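Local coordinates for diguanylate cyclase (Pseudomonas aeruginosa, PDB 5M3C), which combines a GGDEF and an EAL domain and, in this model, holds guanosine-5'-triphosphate in the first and a calcium ion in each, at residues 19-24 and 140-145; 36-41 and 104-109; 63-68 and 84-89; 149-154 and 170-175. One frame throughout, in Å; residues are numbered along the deposited sequence.

Interaction 1: residues 19-24 and 140-145; sequences SRLNHA and PTLVKN
Leu21 reaches from one helix to meet Leu142 and Val143 on another, and these three apolar side chains make the close contacts between 19-24 and 140-145. With CG of Leu21 trans to its backbone N (chi1 176°), the side chain stands out from helix 14-31 and its two methyl branches part. CD1 comes to 4.3 Å from Leu142 CD1, so these two leucines touch methyl to methyl. The other branch of Leu21, CD2, lies 4.4 Å from CG2 of Val143, the residue after Leu142. The helices remain well apart behind these ends: Leu21 CA and Leu142 CA are 9.4 Å from each other.

Hydrogen bonding stays within each helix. In 19-24, His23 N donates to Ser19 O and Ala24 N to Arg20 O; in 140-145, Lys144 N donates to Pro140 O and Asn145 N to Thr141 O. Polar side chains look to their own surroundings, Ser19 OG bonding Leu16 O, Thr141 OG1 bonding Asp138 OD1 and Asn145 ND2 bonding Asp135 O.

More apolar groups extend the same layer. Leu21 also packs on Leu89 and Val143 on Ile87, both from strand 85-90 of the GGDEF domain sheet, so that the two helices meet over a common strand.

No hydrogen bond or charge pair crosses between the segments. The contact is therefore a small dispersive one, 117 Å² summed over both sides, and its cohesion probably comes from methyl packing and the exclusion of water rather than from directional bonds.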
# COMPACT_ATOMS: atom_id res chain seq x y z
N SER B 19 -15.31 -44.03 -16.37
CA SER B 19 -15.52 -45.44 -16.04
C SER B 19 -14.88 -45.76 -14.69
O SER B 19 -15.45 -46.48 -13.87
CB SER B 19 -14.93 -46.35 -17.12
OG SER B 19 -13.53 -46.51 -16.96
N ARG B 20 -13.69 -45.20 -14.47
CA ARG B 20 -12.96 -45.42 -13.22
C ARG B 20 -13.64 -44.71 -12.05
O ARG B 20 -13.53 -45.15 -10.91
CB ARG B 20 -11.51 -44.98 -13.36
CG ARG B 20 -10.65 -46.05 -14.03
CD ARG B 20 -9.54 -45.47 -14.89
NE ARG B 20 -8.34 -45.19 -14.12
CZ ARG B 20 -7.11 -45.20 -14.64
NH1 ARG B 20 -6.92 -45.48 -15.92
NH2 ARG B 20 -6.07 -44.93 -13.87
N LEU B 21 -14.33 -43.61 -12.34
CA LEU B 21 -15.13 -42.95 -11.31
C LEU B 21 -16.38 -43.77 -11.01
O LEU B 21 -16.74 -43.97 -9.85
CB LEU B 21 -15.52 -41.54 -11.76
CG LEU B 21 -16.45 -40.76 -10.81
CD1 LEU B 21 -15.92 -40.75 -9.39
CD2 LEU B 21 -16.64 -39.34 -11.31
N ASN B 22 -17.04 -44.24 -12.07
CA ASN B 22 -18.22 -45.09 -11.92
C ASN B 22 -17.90 -46.34 -11.12
O ASN B 22 -18.64 -46.69 -10.19
CB ASN B 22 -18.78 -45.48 -13.29
CG ASN B 22 -19.66 -44.41 -13.90
OD1 ASN B 22 -20.21 -43.57 -13.18
ND2 ASN B 22 -19.81 -44.44 -15.22
N HIS B 23 -16.81 -47.02 -11.46
CA HIS B 23 -16.41 -48.22 -10.72
C HIS B 23 -16.17 -47.91 -9.25
O HIS B 23 -16.60 -48.66 -8.37
CB HIS B 23 -15.15 -48.84 -11.33
CG HIS B 23 -14.59 -49.97 -10.52
ND1 HIS B 23 -15.27 -51.14 -10.30
CD2 HIS B 23 -13.41 -50.09 -9.86
CE1 HIS B 23 -14.53 -51.94 -9.55
NE2 HIS B 23 -13.40 -51.33 -9.27
N ALA B 24 -15.49 -46.80 -8.98
CA ALA B 24 -15.19 -46.40 -7.61
C ALA B 24 -16.48 -46.17 -6.82
O ALA B 24 -16.59 -46.58 -5.66
CB ALA B 24 -14.34 -45.14 -7.60
N PRO B 140 -21.69 -37.62 -13.12
CA PRO B 140 -22.00 -36.27 -13.63
C PRO B 140 -22.11 -35.20 -12.54
O PRO B 140 -21.56 -34.11 -12.69
CB PRO B 140 -23.34 -36.47 -14.33
CG PRO B 140 -23.39 -37.92 -14.68
CD PRO B 140 -22.65 -38.63 -13.59
N THR B 141 -22.83 -35.51 -11.46
CA THR B 141 -23.07 -34.51 -10.41
C THR B 141 -21.80 -34.25 -9.59
O THR B 141 -21.59 -33.14 -9.10
CB THR B 141 -24.21 -34.92 -9.46
OG1 THR B 141 -23.76 -35.95 -8.57
CG2 THR B 141 -25.43 -35.39 -10.24
N LEU B 142 -20.97 -35.28 -9.43
CA LEU B 142 -19.70 -35.13 -8.73
C LEU B 142 -18.78 -34.23 -9.53
O LEU B 142 -18.14 -33.32 -8.98
CB LEU B 142 -19.05 -36.49 -8.49
CG LEU B 142 -19.62 -37.29 -7.31
CD1 LEU B 142 -18.95 -38.65 -7.20
CD2 LEU B 142 -19.46 -36.52 -6.01
N VAL B 143 -18.70 -34.47 -10.84
CA VAL B 143 -17.91 -33.62 -11.72
C VAL B 143 -18.46 -32.19 -11.71
O VAL B 143 -17.72 -31.23 -11.53
CB VAL B 143 -17.88 -34.15 -13.16
CG1 VAL B 143 -17.40 -33.07 -14.13
CG2 VAL B 143 -16.99 -35.38 -13.26
N LYS B 144 -19.78 -32.07 -11.89
CA LYS B 144 -20.45 -30.77 -11.86
C LYS B 144 -20.10 -30.01 -10.59
O LYS B 144 -19.57 -28.90 -10.63
CB LYS B 144 -21.97 -30.96 -11.95
CG LYS B 144 -22.77 -29.66 -11.89
N ASN B 145 -20.40 -30.62 -9.45
CA ASN B 145 -20.17 -29.98 -8.17
C ASN B 145 -18.68 -29.68 -7.95
O ASN B 145 -18.34 -28.65 -7.39
CB ASN B 145 -20.73 -30.84 -7.04
CG ASN B 145 -22.24 -30.99 -7.12
OD1 ASN B 145 -22.90 -30.33 -7.92
ND2 ASN B 145 -22.79 -31.87 -6.29

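Interaction 2: residues 36-41 and 104-109; sequences AVLFID and RKLLNA. With CA (calcium ion), chain G.
Leu106 points from its helix toward strand 36-41 and meets two strand side chains, Leu38 and Ile40, with a single methyl. Its CG stands opposite the carbonyl carbon (chi1 -64°) and the next torsion is extended, which carries CD1 to the strand. There CD1 lies 3.5 Å from Leu38 CD2, the two leucine chains meeting at a slant. The same Leu106 CD1 is 4.4 Å from Ile40 CD1, at the end of an isoleucine whose chain runs out straight (chi2 178°) from the strand. Leu38 and Ile40, two residues apart, thus offer their methyls on one side of the strand.

Asp41 belongs to the calcium site instead: chi1 of -172° places its CG opposite the backbone N, and OD1 binds the calcium ion at 2.2 Å. Leu42 O, from the next residue, is another ligand of that ion.

Strand 35-43 runs antiparallel to strands 85-90 and 119-132 on its two flanks. On this side of the sheet, Leu106 of helix 96-108 also touches Ile88, while Leu38 and Ile40 pack on Ile129 and Val127; Val37 and Phe39 turn instead to helix 139-155.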
# COMPACT_ATOMS: atom_id res chain seq x y z
N ALA B 36 -13.16 -38.78 -3.14
CA ALA B 36 -13.05 -37.39 -3.57
C ALA B 36 -12.78 -37.25 -5.06
O ALA B 36 -12.07 -38.05 -5.66
CB ALA B 36 -11.96 -36.69 -2.78
N VAL B 37 -13.37 -36.22 -5.64
CA VAL B 37 -13.08 -35.81 -7.01
C VAL B 37 -12.58 -34.37 -6.96
O VAL B 37 -13.24 -33.50 -6.39
CB VAL B 37 -14.34 -35.86 -7.89
CG1 VAL B 37 -14.02 -35.32 -9.28
CG2 VAL B 37 -14.86 -37.28 -7.98
N LEU B 38 -11.40 -34.14 -7.53
CA LEU B 38 -10.78 -32.82 -7.51
C LEU B 38 -10.73 -32.22 -8.91
O LEU B 38 -10.27 -32.86 -9.85
CB LEU B 38 -9.37 -32.88 -6.93
CG LEU B 38 -9.27 -32.92 -5.40
CD1 LEU B 38 -10.05 -34.09 -4.83
CD2 LEU B 38 -7.82 -32.99 -4.94
N PHE B 39 -11.20 -30.98 -9.04
CA PHE B 39 -11.20 -30.26 -10.30
C PHE B 39 -10.12 -29.18 -10.29
O PHE B 39 -10.17 -28.26 -9.46
CB PHE B 39 -12.56 -29.61 -10.54
CG PHE B 39 -12.86 -29.34 -11.98
CD1 PHE B 39 -12.16 -28.38 -12.68
CD2 PHE B 39 -13.85 -30.05 -12.64
CE1 PHE B 39 -12.44 -28.13 -14.01
CE2 PHE B 39 -14.14 -29.81 -13.97
CZ PHE B 39 -13.43 -28.85 -14.65
N ILE B 40 -9.17 -29.29 -11.20
CA ILE B 40 -8.04 -28.35 -11.25
C ILE B 40 -7.97 -27.59 -12.57
O ILE B 40 -7.77 -28.19 -13.63
CB ILE B 40 -6.70 -29.08 -11.07
CG1 ILE B 40 -6.64 -29.74 -9.69
CG2 ILE B 40 -5.54 -28.10 -11.25
CD1 ILE B 40 -5.36 -30.52 -9.43
N ASP B 41 -8.11 -26.27 -12.50
CA ASP B 41 -8.09 -25.42 -13.69
C ASP B 41 -6.92 -24.45 -13.60
O ASP B 41 -6.85 -23.64 -12.68
CB ASP B 41 -9.41 -24.67 -13.80
CG ASP B 41 -9.55 -23.91 -15.11
OD1 ASP B 41 -8.54 -23.39 -15.62
OD2 ASP B 41 -10.68 -23.83 -15.64
N ARG B 104 -3.78 -30.19 -0.90
CA ARG B 104 -2.67 -29.25 -0.72
C ARG B 104 -1.40 -29.74 -1.39
O ARG B 104 -0.70 -28.97 -2.05
CB ARG B 104 -2.41 -28.99 0.77
CG ARG B 104 -3.67 -28.83 1.61
CD ARG B 104 -3.48 -27.81 2.73
NE ARG B 104 -3.64 -26.44 2.23
CZ ARG B 104 -4.80 -25.79 2.20
NH1 ARG B 104 -5.92 -26.36 2.64
NH2 ARG B 104 -4.85 -24.55 1.73
N LYS B 105 -1.10 -31.02 -1.22
CA LYS B 105 -0.02 -31.65 -1.97
C LYS B 105 -0.04 -31.14 -3.40
O LYS B 105 0.98 -30.67 -3.92
CB LYS B 105 -0.19 -33.17 -1.98
CG LYS B 105 0.74 -33.94 -1.07
CD LYS B 105 2.02 -34.35 -1.79
N LEU B 106 -1.21 -31.22 -4.03
CA LEU B 106 -1.37 -30.86 -5.44
C LEU B 106 -1.17 -29.37 -5.66
O LEU B 106 -0.66 -28.95 -6.70
CB LEU B 106 -2.74 -31.30 -5.94
CG LEU B 106 -2.98 -32.82 -5.96
CD1 LEU B 106 -4.46 -33.13 -6.01
CD2 LEU B 106 -2.25 -33.48 -7.11
N LEU B 107 -1.56 -28.55 -4.68
CA LEU B 107 -1.29 -27.12 -4.74
C LEU B 107 0.21 -26.85 -4.72
O LEU B 107 0.73 -26.18 -5.61
CB LEU B 107 -1.94 -26.38 -3.57
CG LEU B 107 -3.16 -25.53 -3.91
CD1 LEU B 107 -3.56 -24.70 -2.70
CD2 LEU B 107 -2.86 -24.62 -5.09
N ASN B 108 0.88 -27.37 -3.71
CA ASN B 108 2.30 -27.12 -3.52
C ASN B 108 3.13 -27.60 -4.71
O ASN B 108 4.30 -27.24 -4.85
CB ASN B 108 2.80 -27.78 -2.24
CG ASN B 108 4.16 -27.28 -1.81
OD1 ASN B 108 4.48 -26.10 -1.96
ND2 ASN B 108 4.99 -28.18 -1.28
N ALA B 109 2.53 -28.42 -5.57
CA ALA B 109 3.20 -28.90 -6.76
C ALA B 109 3.41 -27.76 -7.76
O ALA B 109 4.27 -27.84 -8.64
CB ALA B 109 2.41 -30.03 -7.41
CA CA G . -7.81 -21.57 -16.71

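Interaction 3: residues 63-68 and 84-89; sequences AIAERL and DEFIIL. With CA (calcium ion), chain G; GTP (guanosine-5'-triphosphate), chain I.
Helix 63-68 lies over strand 85-89 with Ala65 and Phe86 facing each other, their CA atoms 8.2 Å apart and no hydrogen bond joining the two backbones. Phe86 carries the contact. With chi1 at -57°, its CG lies beside the backbone N, and the ring rises from the strand toward the helix, where two neighbouring residues receive its far end. Ala65 CB approaches Phe86 CE2 to 4.0 Å, while Ile64 CG2 lies 4.4 Å from CE1 of the same ring, so the ring is held from two places along one helical turn, each methyl coming at an oblique angle. Leu68, one turn along from Ile64, also points toward the strand and adds buried surface. Around the helix, Ile64 packs on Leu42, and Arg67 reaches away from the strand to hydrogen-bond Ala109 O and Pro113 O and to make a cation-pi contact with Phe114.

Just before the strand begins, at Asp84, the chemistry changes. Asp84 has its CG between the backbone N and carbonyl carbon (chi1 71°), and OD2 binds the calcium ion at 2.3 Å. Three phosphate oxygens of guanosine-5'-triphosphate, O3G, O2B and O2A, bind the same ion, one from each phosphate. Asp84 OD2 lies 3.4 Å from GTP O2B, consistent with two oxygens coordinated to the same ion.

Residues 82-86 read GGDEF, the signature that names this domain. The motif spans the turn of the antiparallel hairpin formed by strands 77-82 and 85-90: its aspartate binds the calcium ion beside the nucleotide, and its phenylalanine is buried beneath a helix.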
# COMPACT_ATOMS: atom_id res chain seq x y z
N ALA B 63 4.41 -30.86 -18.75
CA ALA B 63 5.20 -30.81 -17.52
C ALA B 63 4.31 -30.81 -16.28
O ALA B 63 4.60 -31.51 -15.30
CB ALA B 63 6.09 -29.58 -17.52
N ILE B 64 3.24 -30.03 -16.32
CA ILE B 64 2.31 -29.96 -15.21
C ILE B 64 1.66 -31.33 -14.99
O ILE B 64 1.58 -31.82 -13.87
CB ILE B 64 1.20 -28.93 -15.45
CG1 ILE B 64 1.78 -27.52 -15.56
CG2 ILE B 64 0.17 -28.98 -14.33
CD1 ILE B 64 0.81 -26.51 -16.12
N ALA B 65 1.20 -31.93 -16.08
CA ALA B 65 0.53 -33.22 -16.01
C ALA B 65 1.40 -34.26 -15.31
O ALA B 65 0.95 -34.96 -14.41
CB ALA B 65 0.17 -33.70 -17.41
N GLU B 66 2.66 -34.34 -15.74
CA GLU B 66 3.58 -35.33 -15.20
C GLU B 66 3.89 -35.10 -13.73
O GLU B 66 4.06 -36.06 -12.97
CB GLU B 66 4.87 -35.35 -16.03
CG GLU B 66 4.66 -35.88 -17.45
CD GLU B 66 5.88 -35.71 -18.34
OE1 GLU B 66 6.87 -35.09 -17.90
OE2 GLU B 66 5.84 -36.21 -19.49
N ARG B 67 3.96 -33.84 -13.31
CA ARG B 67 4.27 -33.53 -11.91
C ARG B 67 3.12 -33.87 -10.97
O ARG B 67 3.35 -34.25 -9.82
CB ARG B 67 4.66 -32.06 -11.74
CG ARG B 67 5.16 -31.75 -10.34
CD ARG B 67 5.60 -30.30 -10.20
NE ARG B 67 6.75 -30.00 -11.04
CZ ARG B 67 7.33 -28.81 -11.11
NH1 ARG B 67 6.87 -27.80 -10.38
NH2 ARG B 67 8.37 -28.63 -11.92
N LEU B 68 1.89 -33.71 -11.44
CA LEU B 68 0.72 -34.09 -10.64
C LEU B 68 0.65 -35.60 -10.50
O LEU B 68 0.38 -36.13 -9.42
CB LEU B 68 -0.56 -33.56 -11.28
CG LEU B 68 -0.83 -32.07 -11.07
CD1 LEU B 68 -1.82 -31.56 -12.11
N ASP B 84 -7.13 -26.61 -20.37
CA ASP B 84 -6.20 -26.47 -19.25
C ASP B 84 -6.83 -26.99 -17.97
O ASP B 84 -6.47 -26.56 -16.87
CB ASP B 84 -5.80 -25.00 -19.07
CG ASP B 84 -6.93 -24.15 -18.52
OD1 ASP B 84 -8.10 -24.45 -18.83
OD2 ASP B 84 -6.64 -23.18 -17.79
N GLU B 85 -7.78 -27.91 -18.11
CA GLU B 85 -8.49 -28.46 -16.96
C GLU B 85 -8.12 -29.92 -16.74
O GLU B 85 -8.19 -30.74 -17.66
CB GLU B 85 -10.00 -28.33 -17.14
CG GLU B 85 -10.52 -26.91 -16.99
CD GLU B 85 -12.01 -26.81 -17.26
OE1 GLU B 85 -12.50 -27.54 -18.14
OE2 GLU B 85 -12.68 -25.99 -16.60
N PHE B 86 -7.72 -30.23 -15.51
CA PHE B 86 -7.41 -31.59 -15.10
C PHE B 86 -8.40 -32.02 -14.03
O PHE B 86 -8.88 -31.19 -13.26
CB PHE B 86 -5.99 -31.69 -14.56
CG PHE B 86 -4.94 -31.23 -15.52
CD1 PHE B 86 -4.61 -29.89 -15.62
CD2 PHE B 86 -4.29 -32.14 -16.34
CE1 PHE B 86 -3.64 -29.46 -16.51
CE2 PHE B 86 -3.33 -31.72 -17.24
CZ PHE B 86 -3.00 -30.38 -17.32
N ILE B 87 -8.69 -33.31 -13.98
CA ILE B 87 -9.61 -33.84 -12.99
C ILE B 87 -8.99 -35.05 -12.32
O ILE B 87 -8.29 -35.84 -12.97
CB ILE B 87 -10.97 -34.19 -13.61
CG1 ILE B 87 -12.03 -34.33 -12.52
CG2 ILE B 87 -10.87 -35.45 -14.46
CD1 ILE B 87 -13.44 -34.08 -12.99
N ILE B 88 -9.24 -35.19 -11.03
CA ILE B 88 -8.56 -36.19 -10.22
C ILE B 88 -9.54 -36.97 -9.36
O ILE B 88 -10.55 -36.43 -8.90
CB ILE B 88 -7.51 -35.53 -9.31
CG1 ILE B 88 -6.45 -34.83 -10.16
CG2 ILE B 88 -6.85 -36.56 -8.40
CD1 ILE B 88 -5.53 -33.93 -9.36
N LEU B 89 -9.23 -38.25 -9.13
CA LEU B 89 -10.09 -39.14 -8.36
C LEU B 89 -9.29 -39.77 -7.23
O LEU B 89 -8.18 -40.26 -7.43
CB LEU B 89 -10.68 -40.21 -9.28
CG LEU B 89 -11.70 -41.24 -8.76
CD1 LEU B 89 -11.01 -42.56 -8.42
CD2 LEU B 89 -12.51 -40.73 -7.58
CA CA G . -7.81 -21.57 -16.71
PG GTP I . -8.66 -18.34 -15.59
O1G GTP I . -9.85 -17.41 -15.52
O2G GTP I . -7.77 -18.30 -14.37
O3G GTP I . -8.99 -19.74 -16.05
O3B GTP I . -7.70 -17.73 -16.73
PB GTP I . -7.41 -18.52 -18.10
O1B GTP I . -6.75 -17.57 -19.07
O2B GTP I . -6.73 -19.83 -17.77
O3A GTP I . -8.91 -18.79 -18.61
PA GTP I . -9.31 -20.05 -19.54
O1A GTP I . -10.49 -19.66 -20.39
O2A GTP I . -9.37 -21.30 -18.68
O5' GTP I . -8.04 -20.17 -20.50
C5' GTP I . -7.63 -21.46 -20.93
C4' GTP I . -6.38 -21.28 -21.77
O4' GTP I . -5.73 -22.54 -21.93
C3' GTP I . -6.71 -20.75 -23.16
O3' GTP I . -6.00 -19.53 -23.42
C2' GTP I . -6.28 -21.84 -24.11
O2' GTP I . -5.67 -21.32 -25.29
C1' GTP I . -5.29 -22.65 -23.28
N9 GTP I . -5.25 -24.04 -23.75
C8 GTP I . -6.25 -24.94 -23.70
N7 GTP I . -5.85 -26.12 -24.23
C5 GTP I . -4.57 -25.99 -24.61
C6 GTP I . -3.53 -26.84 -25.23
O6 GTP I . -3.79 -28.02 -25.53
N1 GTP I . -2.32 -26.31 -25.46
C2 GTP I . -2.02 -25.04 -25.14
N2 GTP I . -0.78 -24.57 -25.40
N3 GTP I . -2.92 -24.20 -24.57
C4 GTP I . -4.18 -24.61 -24.29

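Interaction 4: residues 149-154 and 170-175; sequences AMYRAK and YLATER. With GTP (guanosine-5'-triphosphate), chain I.
Tyr151 and Ala172 bring the two helices together, Tyr151 CB lying 4.0 Å from Ala172 CB where the backbones come nearest, with CA atoms 6.1 Å apart. The small side chain of Ala172 is consistent with so close a passage. Beside it Leu171 CD1 rests over one face of the Arg152 guanidinium, 4.2 Å from NH2; the arginine arrives there through a bend at chi2 (62°), its chain passing at an angle to the leucine.

In the next shell, the Met150 CE methyl sits 3.5 Å above the plane of the Tyr151 ring, over its centre. Tyr151 also touches Met176, and Arg152 packs on Leu168 and Glu162. On the other helix, Thr173 OG1 donates to Tyr170 O at 2.9 Å, a carbonyl that also accepts from Glu174 N. Arg175 forms salt bridges with Glu179 of its own helix and with Asp234 of helix 225-234.

Further along the first helix, Lys154 turns to the nucleotide. Its NZ makes a weak hydrogen bond of 3.3 Å to GTP O2G, and it is also gripped by a salt bridge to Asp43 and hydrogen bonds to Asp41 O and Leu42 O.

No hydrogen bond crosses between the two segments. Their join, made at partly exposed residues, rests on methyl and methylene packing and on an aliphatic group against a guanidinium face, while the polar groups nearby bond within their own helices, at the nucleotide site, or to Asp234.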
# COMPACT_ATOMS: atom_id res chain seq x y z
N ALA B 149 -16.97 -25.78 -7.39
CA ALA B 149 -15.99 -25.44 -6.36
C ALA B 149 -14.75 -24.81 -6.98
O ALA B 149 -14.16 -23.89 -6.41
CB ALA B 149 -15.60 -26.69 -5.57
N MET B 150 -14.35 -25.30 -8.15
CA MET B 150 -13.21 -24.73 -8.85
C MET B 150 -13.50 -23.29 -9.23
O MET B 150 -12.64 -22.43 -9.07
CB MET B 150 -12.86 -25.55 -10.09
CG MET B 150 -11.77 -24.93 -10.94
SD MET B 150 -12.32 -23.49 -11.87
CE MET B 150 -13.40 -24.27 -13.07
N TYR B 151 -14.70 -23.02 -9.72
CA TYR B 151 -15.10 -21.66 -10.06
C TYR B 151 -15.16 -20.78 -8.81
O TYR B 151 -14.81 -19.60 -8.85
CB TYR B 151 -16.45 -21.65 -10.79
CG TYR B 151 -16.35 -22.01 -12.26
CD1 TYR B 151 -15.57 -21.26 -13.12
CD2 TYR B 151 -17.04 -23.10 -12.78
CE1 TYR B 151 -15.46 -21.58 -14.46
CE2 TYR B 151 -16.94 -23.43 -14.12
CZ TYR B 151 -16.15 -22.67 -14.95
OH TYR B 151 -16.05 -22.98 -16.28
N ARG B 152 -15.58 -21.37 -7.70
CA ARG B 152 -15.57 -20.67 -6.42
C ARG B 152 -14.14 -20.29 -6.04
O ARG B 152 -13.86 -19.13 -5.74
CB ARG B 152 -16.18 -21.55 -5.33
CG ARG B 152 -16.18 -20.92 -3.94
CD ARG B 152 -17.01 -19.64 -3.90
NE ARG B 152 -17.48 -19.35 -2.55
CZ ARG B 152 -18.15 -18.26 -2.21
NH1 ARG B 152 -18.54 -18.08 -0.95
NH2 ARG B 152 -18.42 -17.33 -3.12
N ALA B 153 -13.23 -21.26 -6.07
CA ALA B 153 -11.83 -20.99 -5.82
C ALA B 153 -11.33 -19.93 -6.79
O ALA B 153 -10.47 -19.12 -6.46
CB ALA B 153 -11.01 -22.26 -5.96
N LYS B 154 -11.89 -19.96 -7.99
CA LYS B 154 -11.54 -19.00 -9.03
C LYS B 154 -11.99 -17.59 -8.65
O LYS B 154 -11.30 -16.62 -8.94
CB LYS B 154 -12.18 -19.41 -10.37
CG LYS B 154 -11.27 -19.28 -11.58
CD LYS B 154 -10.07 -20.22 -11.50
CE LYS B 154 -9.52 -20.53 -12.87
NZ LYS B 154 -8.16 -21.13 -12.82
N TYR B 170 -25.15 -22.45 -8.55
CA TYR B 170 -25.90 -21.27 -8.98
C TYR B 170 -24.99 -20.04 -9.12
O TYR B 170 -25.05 -19.32 -10.12
CB TYR B 170 -27.03 -20.97 -8.01
CG TYR B 170 -27.67 -19.61 -8.20
CD1 TYR B 170 -28.71 -19.43 -9.11
CD2 TYR B 170 -27.23 -18.51 -7.48
CE1 TYR B 170 -29.29 -18.19 -9.30
CE2 TYR B 170 -27.81 -17.26 -7.66
CZ TYR B 170 -28.84 -17.10 -8.56
OH TYR B 170 -29.41 -15.86 -8.74
N LEU B 171 -24.16 -19.81 -8.11
CA LEU B 171 -23.24 -18.68 -8.11
C LEU B 171 -22.34 -18.71 -9.34
O LEU B 171 -22.07 -17.67 -9.94
CB LEU B 171 -22.37 -18.70 -6.85
CG LEU B 171 -23.08 -18.62 -5.50
CD1 LEU B 171 -22.09 -18.85 -4.37
CD2 LEU B 171 -23.80 -17.30 -5.34
N ALA B 172 -21.89 -19.90 -9.70
CA ALA B 172 -20.99 -20.08 -10.84
C ALA B 172 -21.70 -19.75 -12.15
O ALA B 172 -21.14 -19.06 -12.99
CB ALA B 172 -20.47 -21.51 -10.87
N THR B 173 -22.92 -20.26 -12.31
CA THR B 173 -23.67 -20.01 -13.54
C THR B 173 -24.04 -18.53 -13.63
O THR B 173 -23.81 -17.89 -14.66
CB THR B 173 -24.94 -20.87 -13.65
OG1 THR B 173 -25.93 -20.39 -12.72
CG2 THR B 173 -24.64 -22.33 -13.36
N GLU B 174 -24.58 -17.97 -12.54
CA GLU B 174 -24.98 -16.56 -12.53
C GLU B 174 -23.84 -15.65 -13.00
O GLU B 174 -24.04 -14.76 -13.84
CB GLU B 174 -25.43 -16.11 -11.14
CG GLU B 174 -25.24 -14.62 -10.89
CD GLU B 174 -26.18 -14.04 -9.84
OE1 GLU B 174 -25.72 -13.18 -9.06
OE2 GLU B 174 -27.37 -14.43 -9.81
N ARG B 175 -22.66 -15.87 -12.43
CA ARG B 175 -21.48 -15.10 -12.81
C ARG B 175 -21.26 -15.19 -14.31
O ARG B 175 -20.93 -14.19 -14.96
CB ARG B 175 -20.24 -15.61 -12.07
CG ARG B 175 -19.18 -14.55 -11.83
CD ARG B 175 -17.80 -15.03 -12.25
NE ARG B 175 -17.69 -15.11 -13.70
CZ ARG B 175 -17.22 -14.14 -14.48
NH1 ARG B 175 -17.16 -14.32 -15.80
NH2 ARG B 175 -16.79 -13.00 -13.96
PG GTP I . -8.66 -18.34 -15.59
O1G GTP I . -9.85 -17.41 -15.52
O2G GTP I . -7.77 -18.30 -14.37
O3G GTP I . -8.99 -19.74 -16.05
O3B GTP I . -7.70 -17.73 -16.73
PB GTP I . -7.41 -18.52 -18.10
O1B GTP I . -6.75 -17.57 -19.07
O2B GTP I . -6.73 -19.83 -17.77
O3A GTP I . -8.91 -18.79 -18.61
PA GTP I . -9.31 -20.05 -19.54
O1A GTP I . -10.49 -19.66 -20.39
O2A GTP I . -9.37 -21.30 -18.68
O5' GTP I . -8.04 -20.17 -20.50
C5' GTP I . -7.63 -21.46 -20.93
C4' GTP I . -6.38 -21.28 -21.77
O4' GTP I . -5.73 -22.54 -21.93
C3' GTP I . -6.71 -20.75 -23.16
O3' GTP I . -6.00 -19.53 -23.42
C2' GTP I . -6.28 -21.84 -24.11
O2' GTP I . -5.67 -21.32 -25.29
C1' GTP I . -5.29 -22.65 -23.28
N9 GTP I . -5.25 -24.04 -23.75
C8 GTP I . -6.25 -24.94 -23.70
N7 GTP I . -5.85 -26.12 -24.23
C5 GTP I . -4.57 -25.99 -24.61
C6 GTP I . -3.53 -26.84 -25.23
O6 GTP I . -3.79 -28.02 -25.53
N1 GTP I . -2.32 -26.31 -25.46
C2 GTP I . -2.02 -25.04 -25.14
N2 GTP I . -0.78 -24.57 -25.40
N3 GTP I . -2.92 -24.20 -24.57
C4 GTP I . -4.18 -24.61 -24.29

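How the interactions relate
Interactions 1, 2 and 3 are buried and apolar where their segments meet; interaction 4 lies at the surface, between helices with partly exposed contact residues. Interactions 2 and 3 share one sheet, since strands 35-43 and 85-90 are antiparallel neighbours, and each adds an aspartate to the same calcium ion. Interactions 1 and 4 both use helix 139-155, at successive places. That helix packs against the sheet, with Leu142 of interaction 1 against Val37 of interaction 2. Toward the nucleotide, methyl packing gives way to metal ligands and Lys154. In interaction 4, arginine enters the packing, and helix 168-187 leads on toward the EAL domain.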